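Local coordinates for 2-oxoglutarate (2OG) and Fe(II)-dependent oxygenase superfamily protein (Arabidopsis thaliana, PDB 6KWA) that probably catalyses the irreversible, 2-oxoglutarate-dependent oxidation of the auxin indole-3-acetic acid to inactive 2-oxoindole-3-acetic acid, at residues A[40-51]-A[108-118]. Residues are numbered along the deposited sequence; the frame is centred on the assembly and turned at random.
Sequences LMAEMKKTVIDL and QREIMVKYAKA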
loop_
_atom_site.group_PDB
_atom_site.type_symbol
_atom_site.label_atom_id
_atom_site.label_comp_id
_atom_site.label_asym_id
_atom_site.label_seq_id
_atom_site.Cartn_x
_atom_site.Cartn_y
_atom_site.Cartn_z
ATOM N N LEU A 40 7.776 -9.413 -13.232
ATOM C CA LEU A 40 8.451 -8.486 -12.325
ATOM C C LEU A 40 7.875 -8.595 -10.905
ATOM O O LEU A 40 8.607 -8.554 -9.913
ATOM C CB LEU A 40 8.315 -7.051 -12.826
ATOM C CG LEU A 40 8.886 -5.984 -11.889
ATOM C CD1 LEU A 40 10.352 -6.263 -11.575
ATOM C CD2 LEU A 40 8.671 -4.589 -12.454
ATOM N N MET A 41 6.561 -8.736 -10.811
ATOM C CA MET A 41 5.920 -8.898 -9.519
ATOM C C MET A 41 6.364 -10.211 -8.875
ATOM O O MET A 41 6.671 -10.254 -7.683
ATOM C CB MET A 41 4.400 -8.873 -9.682
ATOM C CG MET A 41 3.842 -7.467 -9.955
ATOM S SD MET A 41 2.074 -7.489 -10.298
ATOM C CE MET A 41 1.371 -8.381 -8.909
ATOM N N ALA A 42 6.433 -11.280 -9.667
ATOM C CA ALA A 42 6.823 -12.575 -9.109
ATOM C C ALA A 42 8.278 -12.527 -8.707
ATOM O O ALA A 42 8.665 -13.057 -7.663
ATOM C CB ALA A 42 6.558 -13.698 -10.087
ATOM N N GLU A 43 9.085 -11.845 -9.508
ATOM C CA GLU A 43 10.506 -11.713 -9.206
ATOM C C GLU A 43 10.695 -10.876 -7.942
ATOM O O GLU A 43 11.659 -11.074 -7.169
ATOM C CB GLU A 43 11.268 -11.092 -10.398
ATOM C CG GLU A 43 11.560 -12.158 -11.452
ATOM C CD GLU A 43 11.852 -11.605 -12.818
ATOM O OE1 GLU A 43 11.988 -10.371 -12.971
ATOM O OE2 GLU A 43 11.887 -12.416 -13.764
ATOM N N MET A 44 9.812 -9.903 -7.748
ATOM C CA MET A 44 9.895 -9.094 -6.543
ATOM C C MET A 44 9.583 -9.950 -5.323
ATOM O O MET A 44 10.291 -9.877 -4.316
ATOM C CB MET A 44 8.965 -7.879 -6.616
ATOM C CG MET A 44 9.099 -6.948 -5.407
ATOM S SD MET A 44 10.663 -6.070 -5.337
ATOM C CE MET A 44 11.193 -6.394 -3.667
ATOM N N LYS A 45 8.568 -10.797 -5.414
ATOM C CA LYS A 45 8.217 -11.622 -4.265
ATOM C C LYS A 45 9.338 -12.631 -3.911
ATOM O O LYS A 45 9.588 -12.900 -2.731
ATOM C CB LYS A 45 6.905 -12.359 -4.509
ATOM C CG LYS A 45 6.419 -13.086 -3.280
ATOM C CD LYS A 45 5.245 -13.999 -3.568
ATOM C CE LYS A 45 4.849 -14.783 -2.326
ATOM N NZ LYS A 45 3.906 -15.889 -2.673
ATOM N N LYS A 46 10.021 -13.173 -4.918
ATOM C CA LYS A 46 11.117 -14.094 -4.652
ATOM C C LYS A 46 12.267 -13.337 -3.986
ATOM O O LYS A 46 12.892 -13.837 -3.050
ATOM C CB LYS A 46 11.620 -14.736 -5.946
ATOM C CG LYS A 46 10.635 -15.630 -6.692
ATOM C CD LYS A 46 11.357 -16.228 -7.920
ATOM C CE LYS A 46 10.504 -17.234 -8.674
ATOM N NZ LYS A 46 9.448 -16.486 -9.427
ATOM N N THR A 47 12.551 -12.135 -4.483
ATOM C CA THR A 47 13.599 -11.293 -3.893
ATOM C C THR A 47 13.266 -11.052 -2.414
ATOM O O THR A 47 14.148 -11.099 -1.572
ATOM C CB THR A 47 13.736 -9.956 -4.638
ATOM O OG1 THR A 47 14.106 -10.208 -5.990
ATOM C CG2 THR A 47 14.785 -9.036 -4.015
ATOM N N VAL A 48 11.986 -10.800 -2.125
ATOM C CA VAL A 48 11.515 -10.523 -0.772
ATOM C C VAL A 48 11.729 -11.698 0.180
ATOM O O VAL A 48 12.185 -11.529 1.310
ATOM C CB VAL A 48 10.009 -10.169 -0.755
ATOM C CG1 VAL A 48 9.439 -10.312 0.665
ATOM C CG2 VAL A 48 9.771 -8.745 -1.313
ATOM N N ILE A 49 11.343 -12.882 -0.271
ATOM C CA ILE A 49 11.580 -14.078 0.497
ATOM C C ILE A 49 13.081 -14.195 0.757
ATOM O O ILE A 49 13.509 -14.513 1.865
ATOM C CB ILE A 49 11.032 -15.310 -0.221
ATOM C CG1 ILE A 49 9.509 -15.206 -0.307
ATOM C CG2 ILE A 49 11.437 -16.571 0.498
ATOM C CD1 ILE A 49 8.845 -16.299 -1.162
ATOM N N ASP A 50 13.882 -13.901 -0.258
ATOM C CA ASP A 50 15.319 -13.993 -0.107
ATOM C C ASP A 50 15.909 -12.896 0.800
ATOM O O ASP A 50 16.822 -13.163 1.589
ATOM C CB ASP A 50 16.012 -13.935 -1.463
ATOM C CG ASP A 50 17.429 -14.482 -1.397
ATOM O OD1 ASP A 50 17.560 -15.665 -1.013
ATOM O OD2 ASP A 50 18.405 -13.747 -1.674
ATOM N N LEU A 51 15.440 -11.654 0.664
ATOM C CA LEU A 51 15.971 -10.596 1.525
ATOM C C LEU A 51 15.710 -10.930 2.995
ATOM O O LEU A 51 16.563 -10.672 3.847
ATOM C CB LEU A 51 15.382 -9.224 1.165
ATOM C CG LEU A 51 15.825 -8.725 -0.208
ATOM C CD1 LEU A 51 15.322 -7.329 -0.534
ATOM C CD2 LEU A 51 17.358 -8.772 -0.320
ATOM N N GLN A 108 18.860 -8.667 -8.082
ATOM C CA GLN A 108 17.892 -8.239 -7.088
ATOM C C GLN A 108 17.808 -6.732 -7.053
ATOM O O GLN A 108 16.735 -6.155 -6.838
ATOM C CB GLN A 108 18.274 -8.755 -5.725
ATOM C CG GLN A 108 17.824 -10.163 -5.480
ATOM C CD GLN A 108 18.527 -10.799 -4.311
ATOM O OE1 GLN A 108 19.382 -10.180 -3.661
ATOM N NE2 GLN A 108 18.113 -12.009 -3.980
ATOM N N ARG A 109 18.940 -6.092 -7.294
ATOM C CA ARG A 109 18.979 -4.647 -7.304
ATOM C C ARG A 109 18.140 -4.164 -8.456
ATOM O O ARG A 109 17.342 -3.243 -8.295
ATOM C CB ARG A 109 20.407 -4.118 -7.422
ATOM C CG ARG A 109 20.505 -2.600 -7.434
ATOM C CD ARG A 109 21.941 -2.140 -7.465
ATOM N NE ARG A 109 22.711 -2.724 -6.368
ATOM C CZ ARG A 109 22.995 -2.080 -5.243
ATOM N NH1 ARG A 109 22.558 -0.837 -5.064
ATOM N NH2 ARG A 109 23.701 -2.674 -4.293
ATOM N N GLU A 110 18.271 -4.831 -9.600
ATOM C CA GLU A 110 17.588 -4.366 -10.796
ATOM C C GLU A 110 16.076 -4.627 -10.726
ATOM O O GLU A 110 15.268 -3.823 -11.219
ATOM C CB GLU A 110 18.181 -5.049 -12.022
ATOM C CG GLU A 110 19.259 -4.222 -12.705
ATOM C CD GLU A 110 19.587 -4.740 -14.098
ATOM O OE1 GLU A 110 19.094 -5.836 -14.449
ATOM O OE2 GLU A 110 20.334 -4.056 -14.839
ATOM N N ILE A 111 15.707 -5.740 -10.099
ATOM C CA ILE A 111 14.309 -6.074 -9.860
ATOM C C ILE A 111 13.632 -5.002 -9.006
ATOM O O ILE A 111 12.521 -4.556 -9.292
ATOM C CB ILE A 111 14.185 -7.446 -9.200
ATOM C CG1 ILE A 111 14.635 -8.518 -10.205
ATOM C CG2 ILE A 111 12.746 -7.687 -8.710
ATOM C CD1 ILE A 111 14.804 -9.893 -9.602
ATOM N N MET A 112 14.335 -4.583 -7.968
ATOM C CA MET A 112 13.844 -3.608 -7.028
ATOM C C MET A 112 13.654 -2.251 -7.710
ATOM O O MET A 112 12.659 -1.555 -7.501
ATOM C CB MET A 112 14.831 -3.481 -5.870
ATOM C CG MET A 112 14.259 -2.918 -4.611
ATOM S SD MET A 112 13.901 -4.243 -3.467
ATOM C CE MET A 112 15.403 -5.207 -3.595
ATOM N N VAL A 113 14.625 -1.885 -8.521
ATOM C CA VAL A 113 14.623 -0.598 -9.195
ATOM C C VAL A 113 13.459 -0.510 -10.176
ATOM O O VAL A 113 12.780 0.518 -10.261
ATOM C CB VAL A 113 15.987 -0.363 -9.907
ATOM C CG1 VAL A 113 15.913 0.774 -10.958
ATOM C CG2 VAL A 113 17.046 -0.080 -8.868
ATOM N N LYS A 114 13.214 -1.608 -10.886
ATOM C CA LYS A 114 12.155 -1.656 -11.877
ATOM C C LYS A 114 10.762 -1.822 -11.207
ATOM O O LYS A 114 9.757 -1.323 -11.724
ATOM C CB LYS A 114 12.441 -2.770 -12.887
ATOM C CG LYS A 114 13.647 -2.474 -13.798
ATOM C CD LYS A 114 13.772 -0.961 -14.131
ATOM C CE LYS A 114 15.197 -0.561 -14.615
ATOM N NZ LYS A 114 15.288 0.791 -15.254
ATOM N N TYR A 115 10.694 -2.566 -10.103
ATOM C CA TYR A 115 9.464 -2.665 -9.317
ATOM C C TYR A 115 9.065 -1.313 -8.723
ATOM O O TYR A 115 7.908 -0.904 -8.806
ATOM C CB TYR A 115 9.624 -3.665 -8.185
ATOM C CG TYR A 115 8.329 -3.992 -7.488
ATOM C CD1 TYR A 115 7.527 -5.029 -7.942
ATOM C CD2 TYR A 115 7.904 -3.269 -6.375
ATOM C CE1 TYR A 115 6.336 -5.352 -7.286
ATOM C CE2 TYR A 115 6.725 -3.576 -5.732
ATOM C CZ TYR A 115 5.951 -4.614 -6.187
ATOM O OH TYR A 115 4.783 -4.918 -5.545
ATOM N N ALA A 116 10.030 -0.637 -8.108
ATOM C CA ALA A 116 9.803 0.670 -7.519
ATOM C C ALA A 116 9.218 1.643 -8.528
ATOM O O ALA A 116 8.259 2.360 -8.236
ATOM C CB ALA A 116 11.106 1.241 -6.938
ATOM N N LYS A 117 9.786 1.663 -9.723
ATOM C CA LYS A 117 9.379 2.666 -10.685
ATOM C C LYS A 117 8.002 2.311 -11.256
ATOM O O LYS A 117 7.173 3.186 -11.447
ATOM C CB LYS A 117 10.451 2.778 -11.774
ATOM C CG LYS A 117 10.010 3.134 -13.183
ATOM C CD LYS A 117 11.304 3.447 -13.987
ATOM C CE LYS A 117 11.076 3.750 -15.451
ATOM N NZ LYS A 117 10.540 5.125 -15.615
ATOM N N ALA A 118 7.737 1.020 -11.449
ATOM C CA ALA A 118 6.457 0.571 -11.968
ATOM C C ALA A 118 5.322 0.795 -10.988
ATOM O O ALA A 118 4.242 1.222 -11.382
ATOM C CB ALA A 118 6.524 -0.903 -12.341
#
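Asp50 OD2 is gripped from two quarters: Gln108 NE2 donates to it across the helix pair at 2.9 Å, and Arg54 forms a salt bridge with the same oxygen. The amide N-H comes in on the anti side of the carboxylate, well out of its plane, while the oxygen lies close to the plane of the amide. Arg54 and the backbone N of Ser105 also bond to Gln108 OE1, which fixes the flip of the amide. Behind this polar end, the extended chain of Gln108 runs past Thr47, with CG 3.6 Å from Thr47 CG2. Shortening Gln108 to an alanine is likely to leave Asp50 without its partner on the other helix and to uncover the methyl of Thr47. Thr47 turns its hydroxyl back to Glu43 O, which also accepts the Thr47 backbone N-H from the opposite face of its plane.

Further along, two knobs interlock: Ile111 drops among Leu40, Glu43, Met44 and Thr47, and Leu40 among Ile111, Lys114, Tyr115 and Ala118. On the buried side Met44 lies over the Tyr115 ring. With CG anti to the backbone N (chi1 -176°), its CG stands 3.6 Å from the Tyr115 ring centroid, a CH-pi contact, and the bend at chi2 keeps SD over the same face as a Met-aromatic contact. Met44 CE then reaches Met112 SD at 3.5 Å, and Met112 CE meets Leu51 CD1 tip to tip. Tyr115 OH hydrogen-bonds to Gln179.

The axes of segments 40-51 and 108-118 approach to 9.5 Å at 126°, a steep crossing nearer perpendicular than antiparallel. Together helices 38-51 and 106-133 pack against the larger sheet of the double-stranded beta-helix fold, Met44 and Tyr115 both touching Phe149 of strand 147-155 and Ile241 of strand 237-245, while Met112 also packs against helix 92-101.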